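Local coordinates for protein-disulfide isomerase (Novosphingobium aromaticivorans, PDB 3GMF) that probably acts as a thiol-disulfide oxidoreductase or isomerase of the thioredoxin superfamily, helping to form or rearrange disulfide bonds in other proteins, at residues 6-17 with 46-57. Residues are numbered along the deposited sequence; the frame is centred on the assembly and turned at random. Where two conformers were deposited one is given.
Sequences GHHLLGNPAAKL and VQPGKGAIEVRN
His7 points the N-H of ND1 at Glu54 OE2, 2.9 Å away and nearly straight at 167°, in the imidazole plane and on the oxygen's anti side. From above the carboxylate plane, Arg56 makes a side-on salt bridge to the same OE2 through NE (3.0 Å) and NH2, so three N-H groups converge on one atom. With CG anti to the backbone N (chi1 -176°), Glu54 rises from the face it shares with His7, Leu9 and Arg56, leaning toward strand 7-10. Arg56 CG covers one face of the His7 ring. Cut back to alanine, Glu54 would probably leave His7 ND1 and the Arg56 guanidinium without their common acceptor, and Arg18 without its salt bridge to OE1.

His8-Val55 and Leu10-Ile53 are hydrogen-bonded antiparallel pairs; Asn57 N bonds Gly6 O, and Ala52 N bonds Leu17 O where the chain returns parallel. Packing is close where Ala52 CB sits 3.3 Å from Leu10 O, Ala15 CB meets Gly51 CA, and Val46 CG1 crowds Gly11. Asn12-Ala14 and Gln47-Gly49 are solvent-exposed; water joins Asn12 N to Val46 O.

Strand 7-10 is one outer edge of the thioredoxin-like mixed sheet; 51-57 also pairs parallel with 17-23, between helices 76-88 (Phe79 stacks on His8) and 147-164.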
ATOM      1  N   GLY A   6      -3.374   6.571   6.074  1.00 28.60           N
ATOM      2  CA  GLY A   6      -2.711   5.292   5.794  1.00 26.18           C
ATOM      3  C   GLY A   6      -3.559   4.069   6.095  1.00 29.55           C
ATOM      4  O   GLY A   6      -3.066   2.946   5.960  1.00 25.90           O
ATOM      5  N   HIS A   7      -4.810   4.277   6.532  1.00 26.00           N
ATOM      6  CA  HIS A   7      -5.790   3.170   6.703  1.00 28.45           C
ATOM      7  C   HIS A   7      -6.925   3.385   5.726  1.00 29.78           C
ATOM      8  O   HIS A   7      -7.437   4.508   5.603  1.00 30.11           O
ATOM      9  CB  HIS A   7      -6.446   3.164   8.091  1.00 28.12           C
ATOM     10  CG  HIS A   7      -5.513   3.007   9.253  1.00 28.86           C
ATOM     11  ND1 HIS A   7      -5.657   1.991  10.173  1.00 36.40           N
ATOM     12  CD2 HIS A   7      -4.484   3.769   9.694  1.00 36.35           C
ATOM     13  CE1 HIS A   7      -4.747   2.125  11.121  1.00 40.44           C
ATOM     14  NE2 HIS A   7      -4.010   3.185  10.844  1.00 34.00           N
ATOM     15  N   HIS A   8      -7.348   2.327   5.047  1.00 27.35           N
ATOM     16  CA  HIS A   8      -8.494   2.429   4.125  1.00 24.87           C
ATOM     17  C   HIS A   8      -9.367   1.200   4.212  1.00 27.78           C
ATOM     18  O   HIS A   8      -8.866   0.077   4.191  1.00 32.94           O
ATOM     19  CB  HIS A   8      -8.009   2.604   2.699  1.00 32.08           C
ATOM     20  CG  HIS A   8      -7.568   4.000   2.392  1.00 42.45           C
ATOM     21  ND1 HIS A   8      -6.281   4.436   2.611  1.00 37.73           N
ATOM     22  CD2 HIS A   8      -8.250   5.065   1.906  1.00 47.04           C
ATOM     23  CE1 HIS A   8      -6.185   5.707   2.271  1.00 35.39           C
ATOM     24  NE2 HIS A   8      -7.364   6.110   1.830  1.00 49.82           N
ATOM     25  N   LEU A   9     -10.681   1.400   4.297  1.00 29.24           N
ATOM     26  CA  LEU A   9     -11.572   0.270   4.522  1.00 28.43           C
ATOM     27  C   LEU A   9     -12.401  -0.064   3.291  1.00 31.27           C
ATOM     28  O   LEU A   9     -13.054   0.809   2.720  1.00 33.70           O
ATOM     29  CB  LEU A   9     -12.485   0.534   5.715  1.00 28.02           C
ATOM     30  CG  LEU A   9     -13.348  -0.628   6.218  1.00 33.56           C
ATOM     31  CD1 LEU A   9     -12.522  -1.752   6.839  1.00 30.08           C
ATOM     32  CD2 LEU A   9     -14.334  -0.069   7.237  1.00 37.88           C
ATOM     33  N   LEU A  10     -12.363  -1.334   2.897  1.00 32.96           N
ATOM     34  CA  LEU A  10     -13.195  -1.854   1.806  1.00 36.56           C
ATOM     35  C   LEU A  10     -14.295  -2.709   2.411  1.00 38.09           C
ATOM     36  O   LEU A  10     -14.021  -3.650   3.162  1.00 32.66           O
ATOM     37  CB  LEU A  10     -12.367  -2.684   0.816  1.00 34.97           C
ATOM     38  CG  LEU A  10     -13.085  -3.145  -0.461  1.00 37.12           C
ATOM     39  CD1 LEU A  10     -13.715  -1.966  -1.196  1.00 41.56           C
ATOM     40  CD2 LEU A  10     -12.155  -3.919  -1.400  1.00 41.31           C
ATOM     41  N   GLY A  11     -15.542  -2.358   2.116  1.00 32.81           N
ATOM     42  CA  GLY A  11     -16.674  -3.081   2.664  1.00 33.39           C
ATOM     43  C   GLY A  11     -17.236  -2.464   3.928  1.00 40.21           C
ATOM     44  O   GLY A  11     -16.837  -1.367   4.344  1.00 39.39           O
ATOM     45  N   ASN A  12     -18.160  -3.194   4.543  1.00 42.63           N
ATOM     46  CA  ASN A  12     -18.974  -2.684   5.636  1.00 47.20           C
ATOM     47  C   ASN A  12     -18.222  -2.660   6.952  1.00 43.98           C
ATOM     48  O   ASN A  12     -17.729  -3.693   7.390  1.00 39.34           O
ATOM     49  CB  ASN A  12     -20.250  -3.528   5.769  1.00 49.83           C
ATOM     50  CG  ASN A  12     -21.347  -2.818   6.543  1.00 56.20           C
ATOM     51  OD1 ASN A  12     -21.198  -2.507   7.728  1.00 59.00           O
ATOM     52  ND2 ASN A  12     -22.469  -2.577   5.875  1.00 64.22           N
ATOM     53  N   PRO A  13     -18.160  -1.479   7.604  1.00 42.69           N
ATOM     54  CA  PRO A  13     -17.482  -1.291   8.890  1.00 42.09           C
ATOM     55  C   PRO A  13     -18.014  -2.183  10.009  1.00 43.96           C
ATOM     56  O   PRO A  13     -17.264  -2.540  10.923  1.00 45.14           O
ATOM     57  CB  PRO A  13     -17.745   0.183   9.216  1.00 40.83           C
ATOM     58  CG  PRO A  13     -18.051   0.815   7.919  1.00 48.44           C
ATOM     59  CD  PRO A  13     -18.743  -0.220   7.107  1.00 44.41           C
ATOM     60  N   ALA A  14     -19.294  -2.548   9.923  1.00 41.53           N
ATOM     61  CA  ALA A  14     -19.932  -3.417  10.907  1.00 44.92           C
ATOM     62  C   ALA A  14     -19.851  -4.922  10.585  1.00 46.61           C
ATOM     63  O   ALA A  14     -20.354  -5.741  11.356  1.00 49.55           O
ATOM     64  CB  ALA A  14     -21.397  -2.983  11.119  1.00 43.84           C
ATOM     65  N   ALA A  15     -19.223  -5.287   9.464  1.00 42.45           N
ATOM     66  CA  ALA A  15     -19.028  -6.706   9.112  1.00 45.51           C
ATOM     67  C   ALA A  15     -18.163  -7.376  10.176  1.00 42.86           C
ATOM     68  O   ALA A  15     -17.197  -6.763  10.655  1.00 43.54           O
ATOM     69  CB  ALA A  15     -18.404  -6.840   7.740  1.00 37.45           C
ATOM     70  N   LYS A  16     -18.521  -8.606  10.571  1.00 46.23           N
ATOM     71  CA  LYS A  16     -17.866  -9.273  11.707  0.50 45.97           C
ATOM     72  C   LYS A  16     -16.390  -9.615  11.474  1.00 39.49           C
ATOM     73  O   LYS A  16     -15.570  -9.465  12.373  1.00 38.95           O
ATOM     74  CB  LYS A  16     -18.652 -10.509  12.187  0.50 48.19           C
ATOM     75  CG  LYS A  16     -19.022 -11.539  11.111  0.50 49.37           C
ATOM     76  CD  LYS A  16     -18.914 -12.987  11.623  0.50 51.41           C
ATOM     77  CE  LYS A  16     -19.991 -13.364  12.648  0.50 48.17           C
ATOM     78  NZ  LYS A  16     -19.559 -13.167  14.068  0.50 40.93           N
ATOM     79  N   LEU A  17     -16.053 -10.070  10.266  1.00 39.28           N
ATOM     80  CA  LEU A  17     -14.653 -10.400   9.976  1.00 35.17           C
ATOM     81  C   LEU A  17     -13.942  -9.157   9.450  1.00 30.05           C
ATOM     82  O   LEU A  17     -14.249  -8.655   8.368  1.00 31.00           O
ATOM     83  CB  LEU A  17     -14.505 -11.581   8.997  1.00 31.68           C
ATOM     84  CG  LEU A  17     -13.142 -12.312   8.937  1.00 36.16           C
ATOM     85  CD1 LEU A  17     -13.238 -13.569   8.095  1.00 36.04           C
ATOM     86  CD2 LEU A  17     -11.995 -11.467   8.383  1.00 41.70           C
ATOM     87  N   VAL A  46     -16.383  -9.523   0.726  1.00 34.61           N
ATOM     88  CA  VAL A  46     -16.721  -8.110   0.810  1.00 35.24           C
ATOM     89  C   VAL A  46     -18.111  -7.826   0.221  1.00 39.08           C
ATOM     90  O   VAL A  46     -18.962  -7.223   0.896  1.00 37.69           O
ATOM     91  CB  VAL A  46     -15.629  -7.241   0.127  1.00 38.17           C
ATOM     92  CG1 VAL A  46     -15.999  -5.759   0.148  1.00 35.87           C
ATOM     93  CG2 VAL A  46     -14.276  -7.458   0.815  1.00 39.54           C
ATOM     94  N   GLN A  47     -18.323  -8.272  -1.019  1.00 38.37           N
ATOM     95  CA  GLN A  47     -19.597  -8.054  -1.713  0.50 43.57           C
ATOM     96  C   GLN A  47     -20.780  -8.665  -0.942  1.00 43.96           C
ATOM     97  O   GLN A  47     -21.805  -7.995  -0.774  1.00 41.77           O
ATOM     98  CB  GLN A  47     -19.533  -8.532  -3.174  0.50 44.67           C
ATOM     99  CG  GLN A  47     -20.588  -7.921  -4.106  0.50 53.26           C
ATOM    100  CD  GLN A  47     -21.874  -8.736  -4.202  0.50 55.54           C
ATOM    101  OE1 GLN A  47     -22.897  -8.236  -4.670  0.50 57.38           O
ATOM    102  NE2 GLN A  47     -21.823  -9.994  -3.767  0.50 53.74           N
ATOM    103  N   PRO A  48     -20.649  -9.927  -0.434  1.00 44.33           N
ATOM    104  CA  PRO A  48     -21.784 -10.373   0.402  1.00 43.84           C
ATOM    105  C   PRO A  48     -21.902  -9.746   1.801  1.00 43.52           C
ATOM    106  O   PRO A  48     -22.818 -10.099   2.544  1.00 44.55           O
ATOM    107  CB  PRO A  48     -21.540 -11.885   0.559  1.00 40.76           C
ATOM    108  CG  PRO A  48     -20.455 -12.228  -0.383  1.00 47.06           C
ATOM    109  CD  PRO A  48     -19.647 -11.008  -0.552  1.00 42.83           C
ATOM    110  N   GLY A  49     -20.988  -8.848   2.173  1.00 42.39           N
ATOM    111  CA  GLY A  49     -21.041  -8.181   3.479  1.00 42.35           C
ATOM    112  C   GLY A  49     -20.615  -9.042   4.655  1.00 41.15           C
ATOM    113  O   GLY A  49     -20.924  -8.726   5.813  1.00 37.67           O
ATOM    114  N   LYS A  50     -19.887 -10.116   4.351  1.00 40.42           N
ATOM    115  CA  LYS A  50     -19.443 -11.083   5.355  0.50 39.30           C
ATOM    116  C   LYS A  50     -18.166 -10.629   6.069  1.00 38.55           C
ATOM    117  O   LYS A  50     -17.860 -11.074   7.175  1.00 34.79           O
ATOM    118  CB  LYS A  50     -19.231 -12.444   4.694  0.50 39.97           C
ATOM    119  CG  LYS A  50     -20.521 -13.081   4.178  0.50 38.62           C
ATOM    120  CD  LYS A  50     -20.239 -14.230   3.219  0.50 33.02           C
ATOM    121  CE  LYS A  50     -21.505 -15.054   2.995  0.50 37.69           C
ATOM    122  NZ  LYS A  50     -21.405 -16.005   1.854  0.50 27.89           N
ATOM    123  N   GLY A  51     -17.428  -9.736   5.428  1.00 34.91           N
ATOM    124  CA  GLY A  51     -16.202  -9.214   6.006  1.00 32.35           C
ATOM    125  C   GLY A  51     -15.777  -7.953   5.301  1.00 28.51           C
ATOM    126  O   GLY A  51     -16.304  -7.622   4.237  1.00 33.82           O
ATOM    127  N   ALA A  52     -14.803  -7.261   5.891  1.00 28.44           N
ATOM    128  CA  ALA A  52     -14.285  -6.023   5.334  1.00 25.25           C
ATOM    129  C   ALA A  52     -12.749  -6.069   5.377  1.00 25.22           C
ATOM    130  O   ALA A  52     -12.179  -6.772   6.201  1.00 26.67           O
ATOM    131  CB  ALA A  52     -14.792  -4.835   6.127  1.00 28.17           C
ATOM    132  N   ILE A  53     -12.109  -5.298   4.499  1.00 25.95           N
ATOM    133  CA  ILE A  53     -10.640  -5.287   4.411  1.00 27.06           C
ATOM    134  C   ILE A  53     -10.114  -3.910   4.733  1.00 28.31           C
ATOM    135  O   ILE A  53     -10.481  -2.933   4.082  1.00 30.90           O
ATOM    136  CB  ILE A  53     -10.117  -5.682   3.021  1.00 27.46           C
ATOM    137  CG1 ILE A  53     -10.681  -7.045   2.601  1.00 36.62           C
ATOM    138  CG2 ILE A  53      -8.578  -5.734   3.030  1.00 27.48           C
ATOM    139  CD1 ILE A  53     -10.525  -7.342   1.146  1.00 34.66           C
ATOM    140  N   GLU A  54      -9.236  -3.845   5.722  1.00 25.77           N
ATOM    141  CA  GLU A  54      -8.600  -2.610   6.101  1.00 25.02           C
ATOM    142  C   GLU A  54      -7.166  -2.637   5.580  1.00 26.80           C
ATOM    143  O   GLU A  54      -6.341  -3.407   6.067  1.00 26.27           O
ATOM    144  CB  GLU A  54      -8.590  -2.461   7.609  1.00 26.00           C
ATOM    145  CG  GLU A  54      -8.024  -1.156   8.093  1.00 25.39           C
ATOM    146  CD  GLU A  54      -8.177  -1.021   9.594  1.00 40.59           C
ATOM    147  OE1 GLU A  54      -9.145  -1.586  10.156  1.00 43.95           O
ATOM    148  OE2 GLU A  54      -7.340  -0.354  10.206  1.00 36.64           O
ATOM    149  N   VAL A  55      -6.885  -1.818   4.582  1.00 25.12           N
ATOM    150  CA  VAL A  55      -5.551  -1.771   3.985  1.00 22.96           C
ATOM    151  C   VAL A  55      -4.754  -0.724   4.719  1.00 23.57           C
ATOM    152  O   VAL A  55      -5.176   0.425   4.835  1.00 26.33           O
ATOM    153  CB  VAL A  55      -5.628  -1.468   2.476  1.00 24.20           C
ATOM    154  CG1 VAL A  55      -4.239  -1.197   1.888  1.00 27.36           C
ATOM    155  CG2 VAL A  55      -6.299  -2.631   1.768  1.00 26.24           C
ATOM    156  N   ARG A  56      -3.625  -1.154   5.263  1.00 22.60           N
ATOM    157  CA  ARG A  56      -2.717  -0.208   5.883  0.50 21.23           C
ATOM    158  C   ARG A  56      -1.434  -0.105   5.079  1.00 26.35           C
ATOM    159  O   ARG A  56      -0.819  -1.113   4.685  1.00 25.32           O
ATOM    160  CB  ARG A  56      -2.434  -0.553   7.337  0.50 16.35           C
ATOM    161  CG  ARG A  56      -3.670  -0.547   8.230  0.50 16.37           C
ATOM    162  CD  ARG A  56      -3.274  -0.990   9.609  0.50 14.81           C
ATOM    163  NE  ARG A  56      -4.422  -1.149  10.491  0.50 22.67           N
ATOM    164  CZ  ARG A  56      -4.332  -1.359  11.798  0.50 32.60           C
ATOM    165  NH1 ARG A  56      -3.144  -1.413  12.393  0.50 31.34           N
ATOM    166  NH2 ARG A  56      -5.433  -1.505  12.510  0.50 14.42           N
ATOM    167  N   ASN A  57      -1.057   1.141   4.803  1.00 21.82           N
ATOM    168  CA  ASN A  57       0.187   1.411   4.089  1.00 22.75           C
ATOM    169  C   ASN A  57       1.346   1.282   5.059  1.00 21.63           C
ATOM    170  O   ASN A  57       1.597   2.158   5.895  1.00 25.84           O
ATOM    171  CB  ASN A  57       0.168   2.795   3.449  1.00 21.56           C
ATOM    172  CG  ASN A  57      -0.943   2.947   2.439  1.00 23.68           C
ATOM    173  OD1 ASN A  57      -1.851   3.762   2.610  1.00 27.01           O
ATOM    174  ND2 ASN A  57      -0.879   2.172   1.387  1.00 25.07           N
TER
HETATM  175  O   HOH W   1      -4.527   2.672   3.160  1.00 35.44           O
HETATM  176  O   HOH W   2     -18.335  -5.917   3.445  1.00 43.71           O
HETATM  177  O   HOH W   3     -20.864  -9.530   8.461  1.00 46.41           O